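Local structure of chymotrypsin (Cellulomonas bogoriensis, 2EA3) at residues Phe1-Gly6 / Val66-Gln71; Asn7-Gly12 / Ala38-Pro43; Phe21-Gly26 / Tyr176-Ile181; Gly78-Ala83 / Ser140-Asn145; Ile108-Ser113 / Leu125-Val130. The protein probably hydrolyses peptide bonds as a serine endopeptidase of the S1 family, the chain here being the trypsin-like protease domain of a longer protein. All coordinates share one frame; numbering follows the deposited sequence.

Contact 1. Residues Phe1-Gly6 / Val66-Gln71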
# COMPACT_ATOMS: atom_id res chain seq x y z
N PHE A 1 12.99 15.01 -3.26
CA PHE A 1 12.55 13.68 -3.78
C PHE A 1 11.04 13.63 -3.66
O PHE A 1 10.51 14.02 -2.64
CB PHE A 1 13.19 12.57 -2.94
CG PHE A 1 12.86 11.20 -3.42
CD1 PHE A 1 11.74 10.53 -2.94
CD2 PHE A 1 13.66 10.57 -4.38
CE1 PHE A 1 11.43 9.26 -3.40
CE2 PHE A 1 13.34 9.30 -4.85
CZ PHE A 1 12.23 8.65 -4.36
N ASP A 2 10.34 13.13 -4.68
CA ASP A 2 8.88 13.09 -4.63
C ASP A 2 8.39 11.71 -4.22
O ASP A 2 8.82 10.70 -4.78
CB ASP A 2 8.25 13.47 -5.98
CG ASP A 2 8.51 14.92 -6.36
OD1 ASP A 2 8.96 15.72 -5.52
OD2 ASP A 2 8.24 15.28 -7.52
N VAL A 3 7.50 11.69 -3.24
CA VAL A 3 6.87 10.46 -2.77
C VAL A 3 5.52 10.35 -3.44
O VAL A 3 4.66 11.20 -3.26
CB VAL A 3 6.71 10.44 -1.23
CG1 VAL A 3 5.74 9.31 -0.75
CG2 VAL A 3 8.09 10.28 -0.59
N ILE A 4 5.38 9.30 -4.25
CA ILE A 4 4.20 9.04 -5.06
C ILE A 4 3.78 7.59 -4.78
O ILE A 4 4.62 6.69 -4.71
CB ILE A 4 4.55 9.21 -6.56
CG1 ILE A 4 4.96 10.67 -6.84
CG2 ILE A 4 3.39 8.80 -7.46
CD1 ILE A 4 5.85 10.81 -8.08
N GLY A 5 2.48 7.37 -4.58
CA GLY A 5 1.95 6.01 -4.38
C GLY A 5 2.35 5.05 -5.49
O GLY A 5 2.34 5.40 -6.68
N GLY A 6 2.73 3.83 -5.11
CA GLY A 6 3.02 2.77 -6.07
C GLY A 6 4.47 2.67 -6.46
O GLY A 6 4.88 1.69 -7.09
N VAL A 66 11.86 15.81 1.21
CA VAL A 66 10.94 14.81 0.70
C VAL A 66 9.60 15.48 0.49
O VAL A 66 8.99 15.98 1.45
CB VAL A 66 10.80 13.62 1.66
CG1 VAL A 66 9.72 12.67 1.17
CG2 VAL A 66 12.13 12.89 1.79
N ASN A 67 9.15 15.51 -0.77
CA ASN A 67 7.86 16.11 -1.08
C ASN A 67 6.80 15.03 -1.11
O ASN A 67 6.92 14.06 -1.86
CB ASN A 67 7.93 16.80 -2.44
CG ASN A 67 8.95 17.91 -2.47
OD1 ASN A 67 8.93 18.80 -1.61
ND2 ASN A 67 9.86 17.86 -3.43
N LEU A 68 5.78 15.19 -0.29
CA LEU A 68 4.72 14.20 -0.14
C LEU A 68 3.55 14.62 -1.02
O LEU A 68 2.94 15.67 -0.77
CB LEU A 68 4.27 14.13 1.32
CG LEU A 68 5.35 13.71 2.32
CD1 LEU A 68 4.89 13.86 3.77
CD2 LEU A 68 5.80 12.28 2.03
N LEU A 69 3.25 13.81 -2.03
CA LEU A 69 2.27 14.19 -3.04
C LEU A 69 1.02 13.35 -2.91
O LEU A 69 1.10 12.17 -2.59
CB LEU A 69 2.86 14.00 -4.44
CG LEU A 69 4.07 14.89 -4.76
CD1 LEU A 69 4.57 14.59 -6.16
CD2 LEU A 69 3.70 16.36 -4.65
N ALA A 70 -0.13 13.97 -3.18
CA ALA A 70 -1.40 13.27 -3.13
C ALA A 70 -1.65 12.58 -4.48
O ALA A 70 -2.64 12.83 -5.15
CB ALA A 70 -2.51 14.24 -2.80
N GLN A 71 -0.72 11.71 -4.86
CA GLN A 71 -0.75 11.10 -6.20
C GLN A 71 -0.33 9.65 -6.11
O GLN A 71 0.41 9.27 -5.20
CB GLN A 71 0.22 11.82 -7.14
CG GLN A 71 -0.09 13.29 -7.34
CD GLN A 71 0.66 13.86 -8.50
OE1 GLN A 71 0.06 14.31 -9.48
NE2 GLN A 71 1.98 13.81 -8.44
O HOH W 1 11.46 16.44 -5.06

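Contact 2. Residues Asn7-Gly12 / Ala38-Pro43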
# COMPACT_ATOMS: atom_id res chain seq x y z
N ASN A 7 5.25 3.70 -6.12
CA ASN A 7 6.70 3.68 -6.41
C ASN A 7 7.48 2.80 -5.44
O ASN A 7 7.10 2.64 -4.28
CB ASN A 7 7.27 5.10 -6.41
CG ASN A 7 6.97 5.85 -7.70
OD1 ASN A 7 7.35 7.03 -7.85
ND2 ASN A 7 6.29 5.19 -8.62
N ALA A 8 8.59 2.25 -5.91
CA ALA A 8 9.47 1.45 -5.06
C ALA A 8 10.13 2.33 -4.01
O ALA A 8 10.39 3.52 -4.26
CB ALA A 8 10.54 0.78 -5.93
N TYR A 9 10.42 1.77 -2.85
CA TYR A 9 11.40 2.38 -1.95
C TYR A 9 12.29 1.24 -1.50
O TYR A 9 11.98 0.08 -1.75
CB TYR A 9 10.73 3.10 -0.77
CG TYR A 9 9.93 2.20 0.16
CD1 TYR A 9 10.47 1.78 1.38
CD2 TYR A 9 8.63 1.79 -0.18
CE1 TYR A 9 9.73 0.96 2.25
CE2 TYR A 9 7.90 0.97 0.68
CZ TYR A 9 8.45 0.57 1.90
OH TYR A 9 7.73 -0.23 2.76
N THR A 10 13.41 1.54 -0.88
CA THR A 10 14.29 0.46 -0.48
C THR A 10 14.45 0.41 1.03
O THR A 10 14.36 1.45 1.71
CB THR A 10 15.66 0.55 -1.13
OG1 THR A 10 16.23 1.82 -0.80
CG2 THR A 10 15.55 0.39 -2.67
N ILE A 11 14.67 -0.80 1.53
CA ILE A 11 14.98 -0.99 2.96
C ILE A 11 16.23 -1.85 3.03
O ILE A 11 16.23 -2.98 2.56
CB ILE A 11 13.84 -1.71 3.72
CG1 ILE A 11 12.51 -1.00 3.53
CG2 ILE A 11 14.18 -1.76 5.23
CD1 ILE A 11 11.32 -1.88 3.77
N GLY A 12 17.30 -1.31 3.63
CA GLY A 12 18.60 -1.98 3.60
C GLY A 12 19.02 -2.35 2.19
O GLY A 12 19.59 -3.42 1.96
N ALA A 38 13.48 0.58 11.36
CA ALA A 38 14.17 0.29 10.10
C ALA A 38 14.21 1.55 9.25
O ALA A 38 13.32 2.39 9.31
CB ALA A 38 13.49 -0.88 9.33
N THR A 39 15.28 1.71 8.49
CA THR A 39 15.42 2.93 7.71
C THR A 39 15.16 2.59 6.24
O THR A 39 15.44 1.48 5.78
CB THR A 39 16.81 3.57 7.89
OG1 THR A 39 17.80 2.63 7.49
CG2 THR A 39 17.06 3.92 9.35
N THR A 40 14.60 3.56 5.53
CA THR A 40 14.35 3.45 4.10
C THR A 40 15.21 4.41 3.29
O THR A 40 15.74 5.38 3.84
CB THR A 40 12.87 3.76 3.79
OG1 THR A 40 12.58 5.10 4.19
CG2 THR A 40 11.93 2.81 4.56
N ALA A 41 15.33 4.14 1.99
CA ALA A 41 15.89 5.13 1.06
C ALA A 41 14.90 5.29 -0.10
O ALA A 41 14.05 4.42 -0.32
CB ALA A 41 17.26 4.68 0.54
N ASN A 42 15.00 6.40 -0.83
CA ASN A 42 14.08 6.68 -1.93
C ASN A 42 12.59 6.50 -1.58
O ASN A 42 11.88 5.76 -2.26
CB ASN A 42 14.43 5.81 -3.15
CG ASN A 42 15.86 6.03 -3.60
OD1 ASN A 42 16.40 7.12 -3.49
ND2 ASN A 42 16.49 4.97 -4.08
N PRO A 43 12.09 7.24 -0.57
CA PRO A 43 12.79 8.30 0.17
C PRO A 43 13.50 7.87 1.45
O PRO A 43 13.21 6.81 2.00
CB PRO A 43 11.65 9.21 0.58
CG PRO A 43 10.57 8.23 0.96
CD PRO A 43 10.68 7.14 -0.13
O HOH W 2 9.94 6.20 -4.04

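Contact 3. Residues Phe21-Gly26 / Tyr176-Ile181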
# COMPACT_ATOMS: atom_id res chain seq x y z
N PHE A 21 0.42 5.38 0.45
CA PHE A 21 -0.12 6.73 0.29
C PHE A 21 0.65 7.68 1.16
O PHE A 21 1.10 7.30 2.22
CB PHE A 21 -1.58 6.78 0.73
CG PHE A 21 -2.46 5.92 -0.10
CD1 PHE A 21 -2.88 6.35 -1.37
CD2 PHE A 21 -2.85 4.66 0.36
CE1 PHE A 21 -3.68 5.53 -2.16
CE2 PHE A 21 -3.66 3.83 -0.43
CZ PHE A 21 -4.08 4.27 -1.69
N ALA A 22 0.75 8.93 0.70
CA ALA A 22 1.31 10.01 1.49
C ALA A 22 0.32 10.46 2.56
O ALA A 22 -0.88 10.63 2.30
CB ALA A 22 1.69 11.17 0.60
N VAL A 23 0.83 10.65 3.76
CA VAL A 23 0.07 11.13 4.91
C VAL A 23 0.88 12.22 5.58
O VAL A 23 2.07 12.35 5.30
CB VAL A 23 -0.21 9.98 5.93
CG1 VAL A 23 -1.08 8.88 5.30
CG2 VAL A 23 1.07 9.40 6.46
N ASN A 24 0.29 13.00 6.49
CA ASN A 24 1.09 13.99 7.22
C ASN A 24 2.26 13.29 7.88
O ASN A 24 2.06 12.32 8.62
CB ASN A 24 0.28 14.68 8.32
CG ASN A 24 -0.76 15.64 7.77
OD1 ASN A 24 -0.52 16.36 6.80
ND2 ASN A 24 -1.91 15.66 8.42
N GLY A 25 3.48 13.73 7.56
CA GLY A 25 4.69 13.20 8.21
C GLY A 25 5.39 12.06 7.50
O GLY A 25 6.48 11.66 7.91
N GLY A 26 4.80 11.54 6.43
CA GLY A 26 5.45 10.46 5.71
C GLY A 26 4.49 9.68 4.85
O GLY A 26 3.67 10.26 4.17
N TYR A 176 -2.60 5.51 13.94
CA TYR A 176 -1.51 6.45 14.17
C TYR A 176 -1.93 7.92 14.21
O TYR A 176 -1.07 8.79 14.31
CB TYR A 176 -0.42 6.26 13.11
CG TYR A 176 0.15 4.87 13.09
CD1 TYR A 176 0.68 4.29 14.26
CD2 TYR A 176 0.19 4.13 11.92
CE1 TYR A 176 1.19 3.00 14.25
CE2 TYR A 176 0.73 2.83 11.90
CZ TYR A 176 1.23 2.28 13.07
OH TYR A 176 1.76 1.01 13.05
N GLY A 177 -3.23 8.16 14.14
CA GLY A 177 -3.79 9.53 14.18
C GLY A 177 -3.31 10.34 12.99
O GLY A 177 -2.90 11.48 13.14
N LEU A 178 -3.34 9.72 11.82
CA LEU A 178 -2.79 10.32 10.61
C LEU A 178 -3.90 10.87 9.74
O LEU A 178 -5.02 10.37 9.78
CB LEU A 178 -2.03 9.28 9.78
CG LEU A 178 -0.82 8.63 10.43
CD1 LEU A 178 -0.49 7.35 9.67
CD2 LEU A 178 0.36 9.60 10.46
N ARG A 179 -3.57 11.89 8.96
CA ARG A 179 -4.45 12.41 7.92
C ARG A 179 -3.79 12.20 6.56
O ARG A 179 -2.59 12.42 6.40
CB ARG A 179 -4.72 13.90 8.12
CG ARG A 179 -5.83 14.21 9.12
CD ARG A 179 -6.07 15.72 9.16
NE ARG A 179 -7.17 16.10 10.05
CZ ARG A 179 -7.08 16.18 11.38
NH1 ARG A 179 -5.93 15.90 11.99
NH2 ARG A 179 -8.14 16.53 12.11
N MET A 180 -4.59 11.79 5.58
CA MET A 180 -4.12 11.65 4.21
C MET A 180 -3.90 13.01 3.59
O MET A 180 -4.72 13.91 3.76
CB MET A 180 -5.14 10.90 3.37
CG MET A 180 -5.20 9.43 3.68
SD MET A 180 -5.59 8.55 2.16
CE MET A 180 -4.16 8.84 1.17
N ILE A 181 -2.81 13.15 2.85
CA ILE A 181 -2.57 14.39 2.10
C ILE A 181 -3.49 14.38 0.90
O ILE A 181 -3.63 13.36 0.22
CB ILE A 181 -1.11 14.49 1.67
CG1 ILE A 181 -0.23 14.66 2.92
CG2 ILE A 181 -0.88 15.65 0.66
CD1 ILE A 181 1.20 14.32 2.66
O HOH W 3 -2.20 10.93 -0.21

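Contact 4. Residues Gly78-Ala83 / Ser140-Asn145. With SO4 (sulfate ion), chain C.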
# COMPACT_ATOMS: atom_id res chain seq x y z
N GLY A 78 1.70 8.91 -16.14
CA GLY A 78 0.78 9.85 -15.52
C GLY A 78 0.64 9.61 -14.03
O GLY A 78 1.31 8.73 -13.44
N ARG A 79 -0.23 10.40 -13.41
CA ARG A 79 -0.51 10.22 -11.99
C ARG A 79 -2.00 10.29 -11.75
O ARG A 79 -2.74 10.91 -12.54
CB ARG A 79 0.24 11.23 -11.12
CG ARG A 79 1.69 10.77 -10.77
CD ARG A 79 2.64 11.55 -11.58
NE ARG A 79 4.04 11.19 -11.36
CZ ARG A 79 4.68 10.21 -12.00
NH1 ARG A 79 4.05 9.44 -12.88
NH2 ARG A 79 5.96 9.99 -11.74
N VAL A 80 -2.43 9.61 -10.70
CA VAL A 80 -3.80 9.64 -10.29
C VAL A 80 -3.86 10.45 -9.00
O VAL A 80 -3.13 10.18 -8.04
CB VAL A 80 -4.34 8.21 -10.04
CG1 VAL A 80 -5.81 8.25 -9.57
CG2 VAL A 80 -4.19 7.36 -11.30
N GLN A 81 -4.75 11.44 -8.99
CA GLN A 81 -4.97 12.24 -7.79
C GLN A 81 -5.71 11.43 -6.73
O GLN A 81 -6.74 10.78 -7.01
CB GLN A 81 -5.75 13.52 -8.12
CG GLN A 81 -4.90 14.63 -8.69
CD GLN A 81 -4.03 15.32 -7.64
OE1 GLN A 81 -4.37 15.35 -6.45
NE2 GLN A 81 -2.91 15.86 -8.08
N VAL A 82 -5.18 11.46 -5.51
CA VAL A 82 -5.87 10.88 -4.36
C VAL A 82 -6.75 11.95 -3.71
O VAL A 82 -6.24 12.95 -3.19
CB VAL A 82 -4.87 10.34 -3.31
CG1 VAL A 82 -5.61 9.72 -2.15
CG2 VAL A 82 -3.95 9.33 -3.95
N ALA A 83 -8.06 11.73 -3.76
CA ALA A 83 -9.03 12.73 -3.33
C ALA A 83 -9.61 12.48 -1.92
O ALA A 83 -10.17 13.39 -1.30
CB ALA A 83 -10.15 12.85 -4.36
N SER A 140 -0.42 1.02 -3.51
CA SER A 140 -1.72 1.66 -3.42
C SER A 140 -2.82 0.82 -4.03
O SER A 140 -2.64 0.24 -5.09
CB SER A 140 -1.70 2.99 -4.19
OG SER A 140 -0.43 3.62 -4.07
N LEU A 141 -3.97 0.82 -3.38
CA LEU A 141 -5.18 0.32 -4.00
C LEU A 141 -6.18 1.47 -4.03
O LEU A 141 -6.48 2.06 -2.99
CB LEU A 141 -5.77 -0.85 -3.20
CG LEU A 141 -6.99 -1.47 -3.87
CD1 LEU A 141 -6.58 -2.21 -5.14
CD2 LEU A 141 -7.71 -2.42 -2.86
N LEU A 142 -6.67 1.79 -5.22
CA LEU A 142 -7.62 2.89 -5.41
C LEU A 142 -8.93 2.34 -5.96
O LEU A 142 -8.93 1.41 -6.76
CB LEU A 142 -7.06 3.89 -6.44
CG LEU A 142 -5.85 4.74 -6.06
CD1 LEU A 142 -5.27 5.37 -7.33
CD2 LEU A 142 -6.26 5.79 -5.07
N ALA A 143 -10.04 2.92 -5.51
CA ALA A 143 -11.29 2.81 -6.25
C ALA A 143 -11.52 4.20 -6.79
O ALA A 143 -11.86 5.11 -6.04
CB ALA A 143 -12.40 2.38 -5.34
N GLY A 144 -11.27 4.39 -8.08
CA GLY A 144 -11.30 5.73 -8.67
C GLY A 144 -10.24 6.61 -8.01
O GLY A 144 -9.04 6.31 -8.08
N ASN A 145 -10.66 7.70 -7.37
CA ASN A 145 -9.70 8.56 -6.69
C ASN A 145 -9.69 8.38 -5.18
O ASN A 145 -9.16 9.24 -4.45
CB ASN A 145 -9.90 10.04 -7.07
CG ASN A 145 -9.70 10.29 -8.56
OD1 ASN A 145 -8.57 10.46 -9.05
ND2 ASN A 145 -10.81 10.33 -9.30
S SO4 C . 7.25 8.20 -14.88
O1 SO4 C . 7.33 6.81 -14.43
O2 SO4 C . 7.78 9.09 -13.86
O3 SO4 C . 8.01 8.36 -16.12
O4 SO4 C . 5.86 8.56 -15.14

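Contact 5. Residues Ile108-Ser113 / Leu125-Val130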
# COMPACT_ATOMS: atom_id res chain seq x y z
N ILE A 108 -13.25 -5.91 -5.94
CA ILE A 108 -13.24 -6.32 -4.55
C ILE A 108 -14.24 -7.48 -4.44
O ILE A 108 -15.39 -7.33 -4.84
CB ILE A 108 -13.68 -5.20 -3.60
CG1 ILE A 108 -12.67 -4.03 -3.58
CG2 ILE A 108 -13.95 -5.77 -2.18
CD1 ILE A 108 -13.19 -2.79 -2.83
N THR A 109 -13.79 -8.62 -3.90
CA THR A 109 -14.70 -9.77 -3.79
C THR A 109 -15.13 -10.12 -2.38
O THR A 109 -16.08 -10.87 -2.20
CB THR A 109 -14.13 -11.03 -4.47
OG1 THR A 109 -12.91 -11.41 -3.83
CG2 THR A 109 -13.91 -10.81 -5.95
N ALA A 110 -14.42 -9.61 -1.39
CA ALA A 110 -14.77 -9.79 0.02
C ALA A 110 -14.09 -8.75 0.86
O ALA A 110 -13.06 -8.20 0.48
CB ALA A 110 -14.37 -11.19 0.52
N LEU A 111 -14.69 -8.48 2.02
CA LEU A 111 -14.08 -7.66 3.06
C LEU A 111 -13.88 -8.53 4.30
O LEU A 111 -14.49 -9.60 4.44
CB LEU A 111 -14.96 -6.44 3.37
CG LEU A 111 -15.37 -5.55 2.19
CD1 LEU A 111 -16.44 -4.55 2.67
CD2 LEU A 111 -14.18 -4.83 1.55
N ASN A 112 -13.02 -8.06 5.19
CA ASN A 112 -12.69 -8.80 6.43
C ASN A 112 -12.30 -10.27 6.19
O ASN A 112 -12.77 -11.16 6.90
CB ASN A 112 -13.83 -8.69 7.45
CG ASN A 112 -13.32 -8.74 8.90
OD1 ASN A 112 -12.16 -8.48 9.19
ND2 ASN A 112 -14.22 -9.07 9.83
N SER A 113 -11.47 -10.52 5.18
CA SER A 113 -10.92 -11.84 4.90
C SER A 113 -9.69 -12.09 5.76
O SER A 113 -9.02 -11.15 6.19
CB SER A 113 -10.47 -11.93 3.43
OG SER A 113 -11.58 -12.05 2.58
N LEU A 125 -8.80 -8.21 6.02
CA LEU A 125 -8.27 -7.84 4.70
C LEU A 125 -9.33 -7.73 3.61
O LEU A 125 -10.35 -8.43 3.64
CB LEU A 125 -7.23 -8.87 4.25
CG LEU A 125 -5.99 -8.96 5.15
CD1 LEU A 125 -5.07 -10.04 4.65
CD2 LEU A 125 -5.26 -7.61 5.20
N ILE A 126 -9.06 -6.85 2.66
CA ILE A 126 -9.87 -6.72 1.45
C ILE A 126 -9.39 -7.79 0.45
O ILE A 126 -8.23 -7.80 0.06
CB ILE A 126 -9.71 -5.33 0.79
CG1 ILE A 126 -10.11 -4.22 1.77
CG2 ILE A 126 -10.53 -5.25 -0.50
CD1 ILE A 126 -9.65 -2.85 1.33
N ARG A 127 -10.29 -8.68 0.05
CA ARG A 127 -9.95 -9.69 -0.96
C ARG A 127 -10.30 -9.17 -2.35
O ARG A 127 -11.38 -8.62 -2.56
CB ARG A 127 -10.71 -10.99 -0.67
CG ARG A 127 -10.25 -12.17 -1.52
CD ARG A 127 -11.06 -13.43 -1.23
NE ARG A 127 -11.02 -14.29 -2.41
CZ ARG A 127 -10.40 -15.47 -2.49
NH1 ARG A 127 -9.77 -15.98 -1.44
NH2 ARG A 127 -10.43 -16.14 -3.63
N THR A 128 -9.38 -9.36 -3.31
CA THR A 128 -9.63 -8.91 -4.70
C THR A 128 -9.14 -9.90 -5.75
O THR A 128 -8.38 -10.81 -5.44
CB THR A 128 -8.90 -7.59 -5.03
OG1 THR A 128 -7.50 -7.86 -5.27
CG2 THR A 128 -9.08 -6.54 -3.89
N THR A 129 -9.52 -9.64 -7.01
CA THR A 129 -9.05 -10.42 -8.16
C THR A 129 -7.87 -9.71 -8.83
O THR A 129 -7.49 -10.05 -9.96
CB THR A 129 -10.16 -10.56 -9.22
OG1 THR A 129 -10.59 -9.26 -9.61
CG2 THR A 129 -11.35 -11.32 -8.66
N VAL A 130 -7.33 -8.68 -8.17
CA VAL A 130 -6.18 -7.97 -8.73
C VAL A 130 -4.96 -8.89 -8.56
O VAL A 130 -4.86 -9.56 -7.57
CB VAL A 130 -5.92 -6.65 -7.97
CG1 VAL A 130 -4.70 -5.92 -8.53
CG2 VAL A 130 -7.16 -5.73 -7.98
O HOH W 4 -11.30 -13.26 -4.94

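Contact 1. Residues Phe1-Gly6 / Val66-Gln71
D2 and N67 face each other on neighbouring parallel strands, 2-5 and 67-69, and their side chains share one face of the sheet. In D2, CG is anti to the carbonyl carbon (chi1 -66°), beside the backbone N. Its CB sits 3.9 Å from L69 CD1, CG rests on the same methyl, and at the tip the two oxygens diverge. OD2 stays near L69 CD1, while OD1 accepts from N67 ND2 at 3.1 Å, a bond that meets OD1 nearly along its C-O axis and runs close to the amide plane. A water also donates to D2 OD1 and accepts from F1 N, tying the chain's amino terminus to the carboxylate. An alanine in place of D2 would probably leave N67 ND2 and this water without their carboxylate partner and take the carboxylate, though not CB, away from L69 CD1.

The backbones are laced by N67 N to F1 O (2.8 Å), V3 N to N67 O (2.8 Å) and the longer L69 N to V3 O (3.2 Å). Past L69 an inverse gamma turn centred on A70 swings the second strand away, yet Q71 O still takes the N-H of G5 at 2.9 Å. On the other face V3 CG2 presses tightly on V66 CG1 (3.4 Å), and V3 CB lies beside L68 CD2. From there V3 goes on to I19, and L68 to A22, both on strand 14-23. The pair is a short two-stranded parallel ladder, laid along the N-terminal barrel of a chymotrypsin-like fold whose two barrels are antiparallel.

Contact 2. Residues Asn7-Gly12 / Ala38-Pro43
T10 and A41 form an antiparallel hydrogen-bonded pair between strands 8-11 and 39-41, whose N-to-C directions lie 137° apart, well short of strictly antiparallel. These are the first and last strands in the order of the N-terminal six-stranded barrel of the chymotrypsin fold, and their meeting closes it. T10 N gives an almost straight bond to A41 O (3.0 Å, 177°), and A41 N returns one to T10 O at 2.9 Å; in each the donor is tilted out of the plane of the carbonyl it meets. T40 CA makes a CA-H...O contact with T10 O.

Y9 carries much of the inward side. Its CG falls between the backbone N and the carbonyl carbon (chi1 63°), and the ring runs obliquely beside T40, with CD1 3.6 Å from T40 CG2. The base of the same side chain lies against the other strand's end: Y9 CB is 3.3 Å from N42 O and also touches P43 CD. Deeper in the barrel the Y9 hydroxyl is hydrogen-bonded to T29, and F27 meets the ring edge to face. I11 extends the apolar side, its CG1 reaching T40 CG2 while CG2 packs on A38 CB at 4.2 Å; F47 touches both I11 and T40.

On the N-terminal side of Y9, A8 O and N42 O approach to 3.4 Å as two acceptors, and one water lies within bonding distance of both. The peptide between N42 and P43 is cis, and just past it P43 O accepts a hydrogen bond from T40 OG1 at 2.8 Å.

Contact 3. Residues Phe21-Gly26 / Tyr176-Ile181
V23 and L178 meet at the apolar middle of this contact, V23 CG2 lying 4.1 Å from L178 CD2, with L173, F59 and I28 packed round them. A little further along, I181 leans its CD1 on A22 CB (3.8 Å) and on the carbonyl of V23. M180 starts out pointing away from strand 21-23, but its chain bends at chi2 and chi3 (66° for the latter) and brings CE back to lie 3.3 Å from F21 CB. The sulfur makes a Met-aromatic contact: SD stands 5.2 Å from the F21 ring centroid, in an oblique position.

Outside this layer the backbones are joined by two bonds around the V23-M180 bridge. N24 N donates to R179 O at 2.9 Å, nearly in line with the carbonyl, whereas I181 N reaches A22 O (3.2 Å) from above the carbonyl plane. Farther out, toward solvent, the N24 amide runs alongside R179, with N24 ND2 3.3 Å from R179 CB, and a type II turn from V23 to G26 sends the strand back. The contact is typical of the chymotrypsin fold, in which the C-terminal helix, here 169-176, and its tail pack back on the N-terminal barrel.

Contact 4. Residues Gly78-Ala83 / Ser140-Asn145
V80 and L142 reach toward each other tip to tip, CG1 of the valine 3.7 Å from CD1 of the leucine. With CG1 anti to the backbone N (chi1 179°), V80 turns this methyl to L142, and it also lies near G144 O. V82 touches L142 more loosely, V82 CG2 being 4.4 Å from L142 CD2. The one settled hydrogen bond between the segments is A83 N to N145 O, 2.8 Å and close to straight (169°), the donor lying in the carbonyl plane; A83 CB and N145 CB come together beside it at 3.9 Å.

Round these groups lies a second shell. F21 of strand 14-23 touches both V82 and L142, and M180 also packs on V82. The hydroxyl of S140 bonds to the carbonyl of G20, tying the start of strand 140-143 to the other barrel. Away from the contact, at the start of strand 79-81, R79 NH1 donates to G78 O and to sulfate O4 (3.0 Å), while R79 NH2 donates to sulfate O2 (2.9 Å); this ion probably came from the crystallisation liquor. Here a linker segment between the two barrels of the chymotrypsin fold lies against L142 of strand 140-143 and the turn that follows it, near the junction of the two barrels.

Contact 5. Residues Ile108-Ser113 / Leu125-Val130
T109 OG1 lies at the edge of the R127 guanidinium, in its plane and 3.7 Å from NE. A water joins the two, 2.7 Å from T109 OG1 and accepting from R127 NE at 2.7 Å. The R127 chain, extended from CG to NE and with CG anti to the backbone N (chi1 -171°), crosses T109 obliquely and brings CG within 3.6 Å of the same hydroxyl; T163 and F165 of strand 161-168 also touch the arginine. An alanine in place of R127 would probably leave this water without its N-H donor and strip the aliphatic cover from T109 OG1.

Beneath the side chain the backbone is irregular. T109 and A110 both face R127 in a classic beta bulge: R127 O accepts from T109 N at 2.8 Å and weakly from A110 N, while R127 N donates to A110 O from above the carbonyl plane. Strands 102-110 and 125-128 are neighbours in the C-terminal barrel of the chymotrypsin fold, and the first of them turns a corner just past this bulge. A G1 bulge follows, with N112 at positive phi (50°). S113 and L125 then exchange two bonds that use carbonyl lone pairs, S113 N to L125 O at 2.8 Å and L125 N to S113 O at 3.0 Å. On the other side I108 CG2 packs on I126 CG2 (3.8 Å), and L111 CD2 runs beside I126 CG1.

How the contacts relate
From the N terminus, contact 1 closes a loop that starts at F1 and returns at 66-71; contact 2, between 7-12 and 38-43, is nested inside it and seals the N-terminal barrel. Strand 14-23, still within that loop, begins contact 3, which waits for 176-181 near the C terminus and so crosses both earlier contacts. Contact 4 then opens at 78-83, nested in contact 3, and joins the linker to the C-terminal barrel; contact 5, inside contact 4, pairs strands of that barrel. Contacts 1, 3 and 4 touch around A70, F21 and V82, where the barrels meet, whereas contacts 1 and 5 lie about 26 Å apart between centres.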